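Local coordinates for chitin binding protein (PDB 5FTZ) that probably binds chitin and acts as a copper-dependent lytic polysaccharide monooxygenase of family AA10, with a possible part in hyphal development, at residues Lys36-Ser41 and Lys97-Lys102. Residues are numbered along the deposited sequence; the frame is centred on the assembly and turned at random.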
ATOM      1  N   LYS A  36     -14.463  -2.137   6.376  1.00 10.60           N
ATOM      2  CA  LYS A  36     -14.226  -3.198   5.419  1.00 11.80           C
ATOM      3  C   LYS A  36     -14.392  -4.583   6.038  1.00 12.74           C
ATOM      4  O   LYS A  36     -14.649  -4.685   7.228  1.00 12.56           O
ATOM      5  CB  LYS A  36     -12.847  -3.068   4.754  1.00 11.91           C
ATOM      6  CG  LYS A  36     -11.679  -3.415   5.692  1.00 13.85           C
ATOM      7  CD  LYS A  36     -10.387  -3.318   4.936  1.00 15.23           C
ATOM      8  CE  LYS A  36      -9.230  -3.838   5.763  1.00 19.09           C
ATOM      9  NZ  LYS A  36      -7.980  -3.613   4.996  1.00 22.52           N
ATOM     10  N   GLY A  37     -14.236  -5.604   5.211  1.00 13.60           N
ATOM     11  CA  GLY A  37     -14.195  -6.991   5.666  1.00 13.38           C
ATOM     12  C   GLY A  37     -15.551  -7.687   5.655  1.00 14.42           C
ATOM     13  O   GLY A  37     -15.702  -8.765   6.239  1.00 15.83           O
ATOM     14  N   PHE A  38     -16.509  -7.133   4.914  1.00 15.20           N
ATOM     15  CA  PHE A  38     -17.813  -7.798   4.713  1.00 14.44           C
ATOM     16  C   PHE A  38     -17.619  -9.146   4.051  1.00 15.41           C
ATOM     17  O   PHE A  38     -16.835  -9.249   3.125  1.00 16.56           O
ATOM     18  CB  PHE A  38     -18.638  -6.904   3.807  1.00 14.56           C
ATOM     19  CG  PHE A  38     -20.077  -7.338   3.664  1.00 13.43           C
ATOM     20  CD1 PHE A  38     -21.008  -7.002   4.590  1.00 13.27           C
ATOM     21  CD2 PHE A  38     -20.423  -8.118   2.567  1.00 14.28           C
ATOM     22  CE1 PHE A  38     -22.306  -7.443   4.455  1.00 13.76           C
ATOM     23  CE2 PHE A  38     -21.723  -8.562   2.417  1.00 14.23           C
ATOM     24  CZ  PHE A  38     -22.654  -8.247   3.386  1.00 13.15           C
ATOM     25  N   PRO A  39     -18.388 -10.168   4.447  1.00 15.68           N
ATOM     26  CA  PRO A  39     -19.413 -10.174   5.478  1.00 16.12           C
ATOM     27  C   PRO A  39     -18.996 -10.494   6.901  1.00 16.19           C
ATOM     28  O   PRO A  39     -19.766 -10.359   7.832  1.00 16.83           O
ATOM     29  CB  PRO A  39     -20.355 -11.290   4.986  1.00 17.19           C
ATOM     30  CG  PRO A  39     -19.373 -12.239   4.393  1.00 17.70           C
ATOM     31  CD  PRO A  39     -18.396 -11.404   3.653  1.00 17.91           C
ATOM     32  N   ALA A  40     -17.763 -10.950   7.123  1.00 18.14           N
ATOM     33  CA  ALA A  40     -17.377 -11.311   8.480  1.00 19.25           C
ATOM     34  C   ALA A  40     -17.372 -10.129   9.415  1.00 21.07           C
ATOM     35  O   ALA A  40     -17.795 -10.216  10.553  1.00 22.43           O
ATOM     36  CB  ALA A  40     -16.007 -11.977   8.455  1.00 21.94           C
ATOM     37  N   SER A  41     -16.883  -8.997   8.911  1.00 20.11           N
ATOM     38  CA  SER A  41     -16.984  -7.745   9.622  1.00 18.42           C
ATOM     39  C   SER A  41     -17.795  -6.781   8.736  1.00 17.01           C
ATOM     40  O   SER A  41     -18.583  -7.229   7.917  1.00 16.71           O
ATOM     41  CB  SER A  41     -15.596  -7.238   9.989  1.00 22.72           C
ATOM     42  OG  SER A  41     -14.811  -7.070   8.854  1.00 28.40           O
ATOM     43  N   LYS A  97     -16.350  -6.054  -5.120  1.00  9.36           N
ATOM     44  CA  LYS A  97     -17.092  -7.321  -5.011  1.00  9.81           C
ATOM     45  C   LYS A  97     -18.554  -7.016  -5.170  1.00  9.16           C
ATOM     46  O   LYS A  97     -19.033  -5.973  -4.658  1.00  9.49           O
ATOM     47  CB  LYS A  97     -16.892  -8.024  -3.697  1.00 11.49           C
ATOM     48  CG  LYS A  97     -15.473  -8.495  -3.474  1.00 13.10           C
ATOM     49  CD  LYS A  97     -15.318  -9.108  -2.114  1.00 17.19           C
ATOM     50  CE  LYS A  97     -14.008  -9.871  -2.018  1.00 22.01           C
ATOM     51  NZ  LYS A  97     -13.389  -9.572  -0.738  1.00 27.97           N
ATOM     52  N   TYR A  98     -19.278  -7.888  -5.827  1.00  7.44           N
ATOM     53  CA  TYR A  98     -20.690  -7.702  -6.090  1.00  7.55           C
ATOM     54  C   TYR A  98     -21.451  -8.934  -5.641  1.00  7.48           C
ATOM     55  O   TYR A  98     -21.065 -10.055  -5.988  1.00  7.67           O
ATOM     56  CB  TYR A  98     -20.942  -7.457  -7.580  1.00  8.27           C
ATOM     57  CG  TYR A  98     -20.258  -6.263  -8.118  1.00  8.24           C
ATOM     58  CD1 TYR A  98     -18.925  -6.353  -8.584  1.00  7.99           C
ATOM     59  CD2 TYR A  98     -20.875  -5.021  -8.189  1.00  8.14           C
ATOM     60  CE1 TYR A  98     -18.251  -5.246  -9.078  1.00  9.37           C
ATOM     61  CE2 TYR A  98     -20.220  -3.895  -8.689  1.00  8.59           C
ATOM     62  CZ  TYR A  98     -18.932  -4.006  -9.141  1.00  9.72           C
ATOM     63  OH  TYR A  98     -18.262  -2.908  -9.636  1.00 11.26           O
ATOM     64  N   TYR A  99     -22.499  -8.740  -4.850  1.00  6.94           N
ATOM     65  CA  TYR A  99     -23.283  -9.792  -4.198  1.00  7.36           C
ATOM     66  C   TYR A  99     -24.716  -9.639  -4.646  1.00  7.06           C
ATOM     67  O   TYR A  99     -25.147  -8.532  -4.961  1.00  8.17           O
ATOM     68  CB  TYR A  99     -23.271  -9.676  -2.671  1.00  8.55           C
ATOM     69  CG  TYR A  99     -21.898  -9.659  -2.014  1.00  9.44           C
ATOM     70  CD1 TYR A  99     -21.141  -8.526  -1.965  1.00  9.82           C
ATOM     71  CD2 TYR A  99     -21.361 -10.801  -1.485  1.00 10.35           C
ATOM     72  CE1 TYR A  99     -19.910  -8.526  -1.345  1.00 11.46           C
ATOM     73  CE2 TYR A  99     -20.102 -10.787  -0.840  1.00 12.33           C
ATOM     74  CZ  TYR A  99     -19.413  -9.662  -0.791  1.00 12.32           C
ATOM     75  OH  TYR A  99     -18.154  -9.534  -0.204  1.00 17.53           O
ATOM     76  N   VAL A 100     -25.492 -10.721  -4.687  1.00  7.20           N
ATOM     77  CA  VAL A 100     -26.886 -10.664  -4.979  1.00  7.42           C
ATOM     78  C   VAL A 100     -27.704 -11.339  -3.840  1.00  7.56           C
ATOM     79  O   VAL A 100     -27.185 -12.252  -3.166  1.00  8.45           O
ATOM     80  CB  VAL A 100     -27.213 -11.286  -6.334  1.00  8.31           C
ATOM     81  CG1 VAL A 100     -26.967 -12.772  -6.314  1.00  9.05           C
ATOM     82  CG2 VAL A 100     -28.604 -10.933  -6.816  1.00  8.69           C
ATOM     83  N   THR A 101     -28.931 -10.963  -3.679  1.00  7.34           N
ATOM     84  CA  THR A 101     -29.856 -11.633  -2.795  1.00  8.24           C
ATOM     85  C   THR A 101     -30.197 -13.033  -3.306  1.00  9.56           C
ATOM     86  O   THR A 101     -30.007 -13.375  -4.467  1.00 10.55           O
ATOM     87  CB  THR A 101     -31.098 -10.769  -2.600  1.00  8.25           C
ATOM     88  OG1 THR A 101     -31.541 -10.274  -3.875  1.00  8.14           O
ATOM     89  CG2 THR A 101     -30.796  -9.612  -1.639  1.00  8.26           C
ATOM     90  N   LYS A 102     -30.678 -13.854  -2.358  1.00 10.14           N
ATOM     91  CA  LYS A 102     -31.083 -15.235  -2.646  1.00 11.72           C
ATOM     92  C   LYS A 102     -32.554 -15.317  -2.937  1.00 10.79           C
ATOM     93  O   LYS A 102     -33.338 -14.493  -2.491  1.00 11.20           O
ATOM     94  CB  LYS A 102     -30.872 -16.111  -1.390  1.00 14.56           C
ATOM     95  CG  LYS A 102     -29.424 -16.269  -1.048  1.00 20.25           C
ATOM     96  CD  LYS A 102     -29.206 -17.131   0.191  1.00 23.90           C
ATOM     97  CE  LYS A 102     -29.684 -16.449   1.417  1.00 22.82           C
ATOM     98  NZ  LYS A 102     -28.876 -16.860   2.610  1.00 26.96           N
TER
HETATM   99  O   HOH W   1     -14.612  -8.174   1.772  1.00 29.09           O
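Phe38 and Tyr99 meet although the backbones stay well apart: CA atoms come no nearer than 9.8 Å, from Phe38 CA to Lys97 CA, and no direct hydrogen bond joins strand 93-100 to the irregular loop 36-41. The loop folds back on itself through Ser41 N to Gly37 O, and a cis peptide precedes Pro39. Both aromatic side chains set out toward the other segment and run past one another, forming a T-shaped pair with ring centroids 5.3 Å apart and planes at 81°. The Phe38 edge is presented to a Tyr99 face, CD2 lying 3.8 Å from Tyr99 CZ; Phe38 CG stands anti to its own N (chi1 -171°), which carries the ring out toward the strand, while Pro39 CB sits over one Phe38 face. Beside the rings, a water donates to Phe38 O and accepts from Lys97 NZ, which also forms a salt bridge with Asp95. A leucine instead of Tyr99 would probably deprive the Phe38 edge of its aromatic face and open a gap beneath the loop. The loop packs through Phe38 against Tyr99, Leu152 and Tyr165 on the outer face of the mixed sheet of the LPMO beta-sandwich, Tyr98 pointing inward.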